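Local coordinates for tannase (Lactobacillus plantarum, PDB 3WA7), which hydrolyses the galloyl ester bonds of tannins and belongs to the esterases of the alpha/beta-hydrolase fold, at residues Y78-A83 and R116-K121; N73-Y78 and A111-R116; I413-A418 and F443-D448. All coordinates share one frame; numbering follows the deposited sequence. Where two conformers were deposited one is given.

Contact 1 (Y78-A83 and R116-K121); sequences YLPGPA and RTTVDK
Y78 meets R116 where two loops of the alpha/beta-hydrolase fold lie together, one following strand 69-72 and the other strand 107-111, its parallel neighbour in the central sheet. The carbonyl O of Y78 accepts a hydrogen bond from the backbone N of R116 at 3.0 Å, nearly straight (175°). The tyrosine ring turns the other way, its OH bonding to I206 O and its ring meeting F132 edge-to-face. L79 comes next, crossing the R116 side chain obliquely. Its CD2 lies 3.4 Å above one face of the guanidinium, toward the rim of that group, with L79 CD2 3.5 Å from R116 CZ. R116 can run back over L79 because its chain is extended from CG to NE, after a first torsion (chi1 60°) that sets CG between the backbone N and the carbonyl carbon. The guanidinium is held by G77 O at NE and by N359 at NH1, which would fix the flat group above the methyl. L79 CD2 also touches T117 CG2 at 3.7 Å. P80 then turns its ring to the two threonine hydroxyls: T117 OG1 is 3.1 Å from P80 CD, and T118 OG1, already bonded to G115 N, is 3.1 Å from P80 CG.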
loop_
_atom_site.group_PDB
_atom_site.type_symbol
_atom_site.label_atom_id
_atom_site.label_comp_id
_atom_site.label_asym_id
_atom_site.label_seq_id
_atom_site.Cartn_x
_atom_site.Cartn_y
_atom_site.Cartn_z
ATOM N N TYR A 78 4.563 5.643 6.119
ATOM C CA TYR A 78 5.952 5.204 6.002
ATOM C C TYR A 78 6.640 5.196 7.363
ATOM O O TYR A 78 7.863 5.306 7.474
ATOM C CB TYR A 78 6.722 6.059 4.989
ATOM C CG TYR A 78 6.451 5.624 3.565
ATOM C CD1 TYR A 78 5.603 6.354 2.736
ATOM C CD2 TYR A 78 7.002 4.441 3.067
ATOM C CE1 TYR A 78 5.306 5.916 1.443
ATOM C CE2 TYR A 78 6.711 3.993 1.780
ATOM C CZ TYR A 78 5.863 4.734 0.972
ATOM O OH TYR A 78 5.574 4.289 -0.303
ATOM N N LEU A 79 5.819 5.050 8.397
ATOM C CA LEU A 79 6.284 4.992 9.775
ATOM C C LEU A 79 6.454 3.523 10.138
ATOM O O LEU A 79 6.061 2.641 9.374
ATOM C CB LEU A 79 5.242 5.621 10.701
ATOM C CG LEU A 79 5.042 7.130 10.588
ATOM C CD1 LEU A 79 3.754 7.530 11.288
ATOM C CD2 LEU A 79 6.242 7.849 11.192
ATOM N N PRO A 80 7.042 3.237 11.308
ATOM C CA PRO A 80 7.224 1.838 11.703
ATOM C C PRO A 80 5.874 1.136 11.834
ATOM O O PRO A 80 4.893 1.747 12.255
ATOM C CB PRO A 80 7.939 1.947 13.051
ATOM C CG PRO A 80 8.662 3.250 12.960
ATOM C CD PRO A 80 7.664 4.147 12.286
ATOM N N GLY A 81 5.837 -0.142 11.466
ATOM C CA GLY A 81 4.615 -0.924 11.561
ATOM C C GLY A 81 4.873 -2.125 12.454
ATOM O O GLY A 81 5.490 -3.098 12.023
ATOM N N PRO A 82 4.415 -2.085 13.712
ATOM C CA PRO A 82 4.628 -3.201 14.639
ATOM C C PRO A 82 3.960 -4.504 14.211
ATOM O O PRO A 82 2.968 -4.492 13.482
ATOM C CB PRO A 82 4.074 -2.662 15.957
ATOM C CG PRO A 82 2.995 -1.731 15.517
ATOM C CD PRO A 82 3.644 -1.008 14.355
ATOM N N ALA A 83 4.524 -5.624 14.660
ATOM C CA ALA A 83 3.977 -6.942 14.341
ATOM C C ALA A 83 2.549 -6.994 14.874
ATOM O O ALA A 83 2.306 -6.694 16.043
ATOM C CB ALA A 83 4.829 -8.035 14.991
ATOM N N ARG A 116 10.414 5.321 9.021
ATOM C CA ARG A 116 11.250 6.522 8.981
ATOM C C ARG A 116 11.692 7.110 10.315
ATOM O O ARG A 116 12.687 7.830 10.371
ATOM C CB ARG A 116 10.558 7.609 8.144
ATOM C CG ARG A 116 9.187 8.050 8.661
ATOM C CD ARG A 116 8.469 8.877 7.596
ATOM N NE ARG A 116 7.098 9.227 7.964
ATOM C CZ ARG A 116 6.760 10.264 8.726
ATOM N NH1 ARG A 116 7.694 11.073 9.215
ATOM N NH2 ARG A 116 5.481 10.501 8.989
ATOM N N THR A 117 10.970 6.803 11.387
ATOM C CA THR A 117 11.317 7.321 12.706
ATOM C C THR A 117 12.106 6.319 13.547
ATOM O O THR A 117 12.540 6.639 14.652
ATOM C CB THR A 117 10.051 7.721 13.497
ATOM O OG1 THR A 117 9.132 6.622 13.512
ATOM C CG2 THR A 117 9.381 8.937 12.867
ATOM N N THR A 118 12.289 5.109 13.029
ATOM C CA THR A 118 13.022 4.076 13.755
ATOM C C THR A 118 14.489 4.441 13.953
ATOM O O THR A 118 15.189 4.773 12.997
ATOM C CB THR A 118 12.976 2.723 13.016
ATOM O OG1 THR A 118 11.618 2.283 12.904
ATOM C CG2 THR A 118 13.785 1.671 13.780
ATOM N N VAL A 119 14.948 4.385 15.198
ATOM C CA VAL A 119 16.344 4.682 15.490
ATOM C C VAL A 119 16.916 3.483 16.224
ATOM O O VAL A 119 16.169 2.720 16.843
ATOM C CB VAL A 119 16.500 5.939 16.382
ATOM C CG1 VAL A 119 15.952 7.160 15.662
ATOM C CG2 VAL A 119 15.785 5.735 17.710
ATOM N N ASP A 120 18.230 3.297 16.141
ATOM C CA ASP A 120 18.850 2.184 16.836
ATOM C C ASP A 120 19.166 2.599 18.273
ATOM O O ASP A 120 18.774 3.679 18.720
ATOM C CB ASP A 120 20.119 1.705 16.109
ATOM C CG ASP A 120 21.210 2.766 16.047
ATOM O OD1 ASP A 120 21.125 3.766 16.785
ATOM O OD2 ASP A 120 22.162 2.585 15.262
ATOM N N LYS A 121 19.859 1.732 18.993
ATOM C CA LYS A 121 20.215 1.978 20.387
ATOM C C LYS A 121 20.951 3.290 20.642
ATOM O O LYS A 121 20.836 3.864 21.728
ATOM C CB LYS A 121 21.069 0.820 20.896
ATOM C CG LYS A 121 22.279 0.558 20.019
ATOM C CD LYS A 121 22.867 -0.814 20.279
ATOM C CE LYS A 121 23.920 -1.157 19.241
ATOM N NZ LYS A 121 24.444 -2.538 19.433
#

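Contact 2 (N73-Y78 and A111-R116); sequences NTVGGY and AGIRGR. With SO4 (sulfate ion), chain C.
G77 O takes the NE-H of R116 at 2.8 Å in an almost straight bond (174°), the shortest hydrogen bond between the two segments. The donor approaches nearly along the C=O axis, and the oxygen lies within 3° of the guanidinium plane, so the contact is made at the edge of the flat group. Together with the bond from R116 N to Y78 O, it ties two successive carbonyls to one arginine. The amide of G77 gives its hydrogen to a sulfate ion, probably from the crystallisation liquor, with G77 N to sulfate O4 at 2.7 Å, and the same ion is bonded to S163 OG, the probable nucleophile. This is consistent with an oxyanion hole of the alpha/beta-hydrolase kind, in which R116 NE, bonded to the glycine's carbonyl O, would probably steady the residue whose N-H faces the ion. The backbone of G77 has positive phi (58°), which favours glycine. Farther back, V75 and I113 cross at about a right angle, V75 CG2 resting on I113 CB at 3.8 Å. N73 OD1 receives V75 N-H at 2.9 Å in an Asx turn, and a water links T74 N to A111 O. The two loops leave the adjacent parallel strands 69-72 and 107-111; V75 and Y78 touch helix 164-174, I113 rests on helix 131-145, and Y78 and R116 reach helix 356-360.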
loop_
_atom_site.group_PDB
_atom_site.type_symbol
_atom_site.label_atom_id
_atom_site.label_comp_id
_atom_site.label_asym_id
_atom_site.label_seq_id
_atom_site.Cartn_x
_atom_site.Cartn_y
_atom_site.Cartn_z
ATOM N N ASN A 73 0.779 -6.057 6.910
ATOM C CA ASN A 73 1.692 -5.177 7.623
ATOM C C ASN A 73 0.889 -4.003 8.167
ATOM O O ASN A 73 -0.187 -3.681 7.660
ATOM C CB ASN A 73 2.834 -4.700 6.715
ATOM C CG ASN A 73 2.390 -3.675 5.693
ATOM O OD1 ASN A 73 2.064 -2.539 6.038
ATOM N ND2 ASN A 73 2.376 -4.071 4.426
ATOM N N THR A 74 1.408 -3.365 9.208
ATOM C CA THR A 74 0.708 -2.252 9.828
ATOM C C THR A 74 1.345 -0.907 9.503
ATOM O O THR A 74 1.156 0.070 10.227
ATOM C CB THR A 74 0.680 -2.429 11.348
ATOM O OG1 THR A 74 2.025 -2.524 11.837
ATOM C CG2 THR A 74 -0.072 -3.697 11.716
ATOM N N VAL A 75 2.084 -0.855 8.403
ATOM C CA VAL A 75 2.744 0.379 8.009
ATOM C C VAL A 75 1.778 1.427 7.480
ATOM O O VAL A 75 0.914 1.142 6.647
ATOM C CB VAL A 75 3.829 0.125 6.936
ATOM C CG1 VAL A 75 4.414 1.451 6.451
ATOM C CG2 VAL A 75 4.930 -0.748 7.512
ATOM N N GLY A 76 1.938 2.638 7.997
ATOM C CA GLY A 76 1.136 3.771 7.580
ATOM C C GLY A 76 2.055 4.978 7.629
ATOM O O GLY A 76 2.917 5.051 8.504
ATOM N N GLY A 77 1.890 5.911 6.695
ATOM C CA GLY A 77 2.721 7.107 6.670
ATOM C C GLY A 77 4.210 6.844 6.572
ATOM O O GLY A 77 5.020 7.723 6.880
ATOM N N TYR A 78 4.563 5.643 6.119
ATOM C CA TYR A 78 5.952 5.204 6.002
ATOM C C TYR A 78 6.640 5.196 7.363
ATOM O O TYR A 78 7.863 5.306 7.474
ATOM C CB TYR A 78 6.722 6.059 4.989
ATOM C CG TYR A 78 6.451 5.624 3.565
ATOM C CD1 TYR A 78 5.603 6.354 2.736
ATOM C CD2 TYR A 78 7.002 4.441 3.067
ATOM C CE1 TYR A 78 5.306 5.916 1.443
ATOM C CE2 TYR A 78 6.711 3.993 1.780
ATOM C CZ TYR A 78 5.863 4.734 0.972
ATOM O OH TYR A 78 5.574 4.289 -0.303
ATOM N N ALA A 111 4.660 -9.489 10.323
ATOM C CA ALA A 111 5.992 -9.001 10.654
ATOM C C ALA A 111 6.051 -7.519 11.005
ATOM O O ALA A 111 5.326 -6.702 10.436
ATOM C CB ALA A 111 6.945 -9.297 9.499
ATOM N N GLY A 112 6.915 -7.189 11.963
ATOM C CA GLY A 112 7.110 -5.805 12.358
ATOM C C GLY A 112 8.044 -5.225 11.312
ATOM O O GLY A 112 8.985 -5.897 10.885
ATOM N N ILE A 113 7.796 -3.985 10.906
ATOM C CA ILE A 113 8.583 -3.335 9.864
ATOM C C ILE A 113 9.129 -1.973 10.291
ATOM O O ILE A 113 8.393 -1.144 10.816
ATOM C CB ILE A 113 7.702 -3.125 8.599
ATOM C CG1 ILE A 113 7.122 -4.466 8.140
ATOM C CG2 ILE A 113 8.508 -2.462 7.493
ATOM C CD1 ILE A 113 8.167 -5.471 7.683
ATOM N N ARG A 114 10.420 -1.747 10.061
ATOM C CA ARG A 114 11.036 -0.467 10.405
ATOM C C ARG A 114 10.414 0.671 9.602
ATOM O O ARG A 114 9.986 0.478 8.461
ATOM C CB ARG A 114 12.537 -0.499 10.118
ATOM C CG ARG A 114 13.372 -1.251 11.133
ATOM C CD ARG A 114 14.812 -1.288 10.660
ATOM N NE ARG A 114 14.959 -2.143 9.487
ATOM C CZ ARG A 114 16.030 -2.160 8.699
ATOM N NH1 ARG A 114 17.056 -1.354 8.943
ATOM N NH2 ARG A 114 16.091 -3.014 7.686
ATOM N N GLY A 115 10.391 1.857 10.204
ATOM C CA GLY A 115 9.832 3.033 9.557
ATOM C C GLY A 115 10.778 4.214 9.661
ATOM O O GLY A 115 11.803 4.132 10.341
ATOM N N ARG A 116 10.414 5.321 9.021
ATOM C CA ARG A 116 11.250 6.522 8.981
ATOM C C ARG A 116 11.692 7.110 10.315
ATOM O O ARG A 116 12.687 7.830 10.371
ATOM C CB ARG A 116 10.558 7.609 8.144
ATOM C CG ARG A 116 9.187 8.050 8.661
ATOM C CD ARG A 116 8.469 8.877 7.596
ATOM N NE ARG A 116 7.098 9.227 7.964
ATOM C CZ ARG A 116 6.760 10.264 8.726
ATOM N NH1 ARG A 116 7.694 11.073 9.215
ATOM N NH2 ARG A 116 5.481 10.501 8.989
HETATM S S SO4 C . -1.405 6.912 6.478
HETATM O O1 SO4 C . -1.698 6.086 7.663
HETATM O O2 SO4 C . -2.658 7.256 5.792
HETATM O O3 SO4 C . -0.745 8.152 6.912
HETATM O O4 SO4 C . -0.526 6.165 5.562
HETATM O O HOH W 1 3.970 -4.324 9.915
#

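Contact 3 (I413-A418 and F443-D448); sequences IRHGAA and FALPWD
The beta-alpha-beta unit of strand 410-414, helix 425-436 and strand 440-444 brings these segments side by side at the edge of the central sheet, where I413 and R414 pair in parallel with F443 and A444. I413 O receives two hydrogens: A444 N donates at 3.3 Å, and R414 NH1 donates at 2.9 Å from above the carbonyl plane. F443 CA adds a CA-H...O contact to the same oxygen. The second strand bond, H415 N to A444 O, is weak. R414 and A444 share one face of the sheet. The arginine chain bends at its second torsion (chi2 -69°), which folds the guanidinium back across the neighbouring strand and sets one of its faces 3.4 Å from A444 CB. R414 CD also packs on P446 CG, and NH2 forms a salt bridge with D442. An alanine in place of R414 would probably leave D442 without its mate, I413 O with one donor fewer, and a gap over A444 CB. On the other face, I413 CB meets F443 CD1 at 3.9 Å, and both residues rest on helix 425-436. Beyond the strands the two chains stay together: A417 N gives P446 O a nearly straight bond of 2.8 Å (171°), and A418 CB lies 3.9 Å from D448 OD1. That carboxylate is held by Y317 at OD1 and by K316 at OD2. H415 lies alongside L445, whose CD1 meets the imidazole edge 3.9 Å from H415 CD2, and its NE2 is bonded to the backbone O of D419. D419 directly follows this segment and is the likely triad acid, while the probable catalytic histidine comes shortly after the other. Acid and histidine on loops beyond successive parallel strands are typical of the alpha/beta-hydrolase fold.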
loop_
_atom_site.group_PDB
_atom_site.type_symbol
_atom_site.label_atom_id
_atom_site.label_comp_id
_atom_site.label_asym_id
_atom_site.label_seq_id
_atom_site.Cartn_x
_atom_site.Cartn_y
_atom_site.Cartn_z
ATOM N N ILE A 413 -6.030 -4.704 -6.245
ATOM C CA ILE A 413 -5.825 -3.328 -5.825
ATOM C C ILE A 413 -7.138 -2.592 -5.611
ATOM O O ILE A 413 -8.070 -2.724 -6.408
ATOM C CB ILE A 413 -5.016 -2.560 -6.890
ATOM C CG1 ILE A 413 -3.699 -3.294 -7.170
ATOM C CG2 ILE A 413 -4.776 -1.126 -6.432
ATOM C CD1 ILE A 413 -2.901 -2.694 -8.304
ATOM N N ARG A 414 -7.199 -1.820 -4.530
ATOM C CA ARG A 414 -8.380 -1.031 -4.203
ATOM C C ARG A 414 -7.964 0.365 -3.750
ATOM O O ARG A 414 -6.944 0.532 -3.079
ATOM C CB ARG A 414 -9.190 -1.700 -3.081
ATOM C CG ARG A 414 -9.902 -2.988 -3.473
ATOM C CD ARG A 414 -11.052 -2.708 -4.436
ATOM N NE ARG A 414 -11.802 -3.913 -4.791
ATOM C CZ ARG A 414 -11.389 -4.842 -5.651
ATOM N NH1 ARG A 414 -10.218 -4.724 -6.263
ATOM N NH2 ARG A 414 -12.162 -5.890 -5.912
ATOM N N HIS A 415 -8.743 1.367 -4.147
ATOM C CA HIS A 415 -8.509 2.752 -3.751
ATOM C C HIS A 415 -9.891 3.389 -3.686
ATOM O O HIS A 415 -10.604 3.420 -4.684
ATOM C CB HIS A 415 -7.645 3.505 -4.773
ATOM C CG HIS A 415 -7.322 4.911 -4.362
ATOM N ND1 HIS A 415 -6.127 5.262 -3.770
ATOM C CD2 HIS A 415 -8.062 6.044 -4.413
ATOM C CE1 HIS A 415 -6.146 6.549 -3.474
ATOM N NE2 HIS A 415 -7.309 7.047 -3.854
ATOM N N GLY A 416 -10.273 3.880 -2.511
ATOM C CA GLY A 416 -11.589 4.480 -2.349
ATOM C C GLY A 416 -11.877 5.678 -3.235
ATOM O O GLY A 416 -11.007 6.515 -3.465
ATOM N N ALA A 417 -13.112 5.765 -3.727
ATOM C CA ALA A 417 -13.514 6.873 -4.586
ATOM C C ALA A 417 -13.530 8.196 -3.825
ATOM O O ALA A 417 -13.639 9.260 -4.429
ATOM C CB ALA A 417 -14.888 6.598 -5.195
ATOM N N ALA A 418 -13.418 8.131 -2.500
ATOM C CA ALA A 418 -13.406 9.343 -1.684
ATOM C C ALA A 418 -12.038 9.543 -1.029
ATOM O O ALA A 418 -11.879 10.378 -0.139
ATOM C CB ALA A 418 -14.496 9.275 -0.618
ATOM N N PHE A 443 -9.090 -4.947 -9.927
ATOM C CA PHE A 443 -9.041 -3.551 -9.505
ATOM C C PHE A 443 -10.405 -2.889 -9.377
ATOM O O PHE A 443 -11.333 -3.209 -10.119
ATOM C CB PHE A 443 -8.173 -2.789 -10.518
ATOM C CG PHE A 443 -8.109 -1.300 -10.299
ATOM C CD1 PHE A 443 -7.617 -0.769 -9.113
ATOM C CD2 PHE A 443 -8.503 -0.426 -11.308
ATOM C CE1 PHE A 443 -7.514 0.607 -8.932
ATOM C CE2 PHE A 443 -8.406 0.953 -11.140
ATOM C CZ PHE A 443 -7.909 1.473 -9.948
ATOM N N ALA A 444 -10.517 -1.963 -8.429
ATOM C CA ALA A 444 -11.760 -1.233 -8.212
ATOM C C ALA A 444 -11.556 0.042 -7.402
ATOM O O ALA A 444 -10.603 0.166 -6.623
ATOM C CB ALA A 444 -12.787 -2.132 -7.516
ATOM N N LEU A 445 -12.465 0.991 -7.607
ATOM C CA LEU A 445 -12.463 2.271 -6.912
ATOM C C LEU A 445 -13.803 2.336 -6.173
ATOM O O LEU A 445 -14.719 3.026 -6.606
ATOM C CB LEU A 445 -12.394 3.432 -7.913
ATOM C CG LEU A 445 -12.119 4.841 -7.400
ATOM C CD1 LEU A 445 -10.624 5.011 -7.158
ATOM C CD2 LEU A 445 -12.597 5.850 -8.430
ATOM N N PRO A 446 -13.929 1.611 -5.048
ATOM C CA PRO A 446 -15.145 1.552 -4.223
ATOM C C PRO A 446 -15.769 2.904 -3.886
ATOM O O PRO A 446 -15.112 3.786 -3.336
ATOM C CB PRO A 446 -14.676 0.808 -2.971
ATOM C CG PRO A 446 -13.619 -0.093 -3.504
ATOM C CD PRO A 446 -12.853 0.808 -4.438
ATOM N N TRP A 447 -17.055 3.040 -4.197
ATOM C CA TRP A 447 -17.795 4.278 -3.960
ATOM C C TRP A 447 -17.776 4.810 -2.529
ATOM O O TRP A 447 -17.999 4.074 -1.566
ATOM C CB TRP A 447 -19.257 4.110 -4.397
ATOM C CG TRP A 447 -20.079 5.347 -4.168
ATOM C CD1 TRP A 447 -20.985 5.566 -3.166
ATOM C CD2 TRP A 447 -20.028 6.555 -4.935
ATOM N NE1 TRP A 447 -21.498 6.841 -3.263
ATOM C CE2 TRP A 447 -20.928 7.468 -4.340
ATOM C CE3 TRP A 447 -19.305 6.956 -6.067
ATOM C CZ2 TRP A 447 -21.124 8.761 -4.841
ATOM C CZ3 TRP A 447 -19.498 8.240 -6.564
ATOM C CH2 TRP A 447 -20.401 9.127 -5.950
ATOM N N ASP A 448 -17.515 6.106 -2.416
ATOM C CA ASP A 448 -17.500 6.820 -1.148
ATOM C C ASP A 448 -16.676 6.188 -0.034
ATOM O O ASP A 448 -16.988 6.349 1.148
ATOM C CB ASP A 448 -18.946 7.043 -0.684
ATOM C CG ASP A 448 -19.064 8.134 0.364
ATOM O OD1 ASP A 448 -18.238 9.069 0.345
ATOM O OD2 ASP A 448 -19.996 8.067 1.196
#

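In the fold
Contacts 1 and 2 join the same two loops and share Y78 and R116; their centres are 7 Å apart, and they meet where G81 O faces I113 N and P82 O faces T74 OG1, both probable hydrogen bonds. Contact 2 is the buried half, next to the probable nucleophile and a bound sulfate. Contact 1 lies nearer the surface, about 17 Å from the centre of the chain, and is made largely of van der Waals touches with one backbone bond. Contact 3, partly buried, is separate, its centre about 29 Å from that of contact 1 and 23 Å from that of contact 2. There parallel strand pairing begins the joining and the following loops continue it.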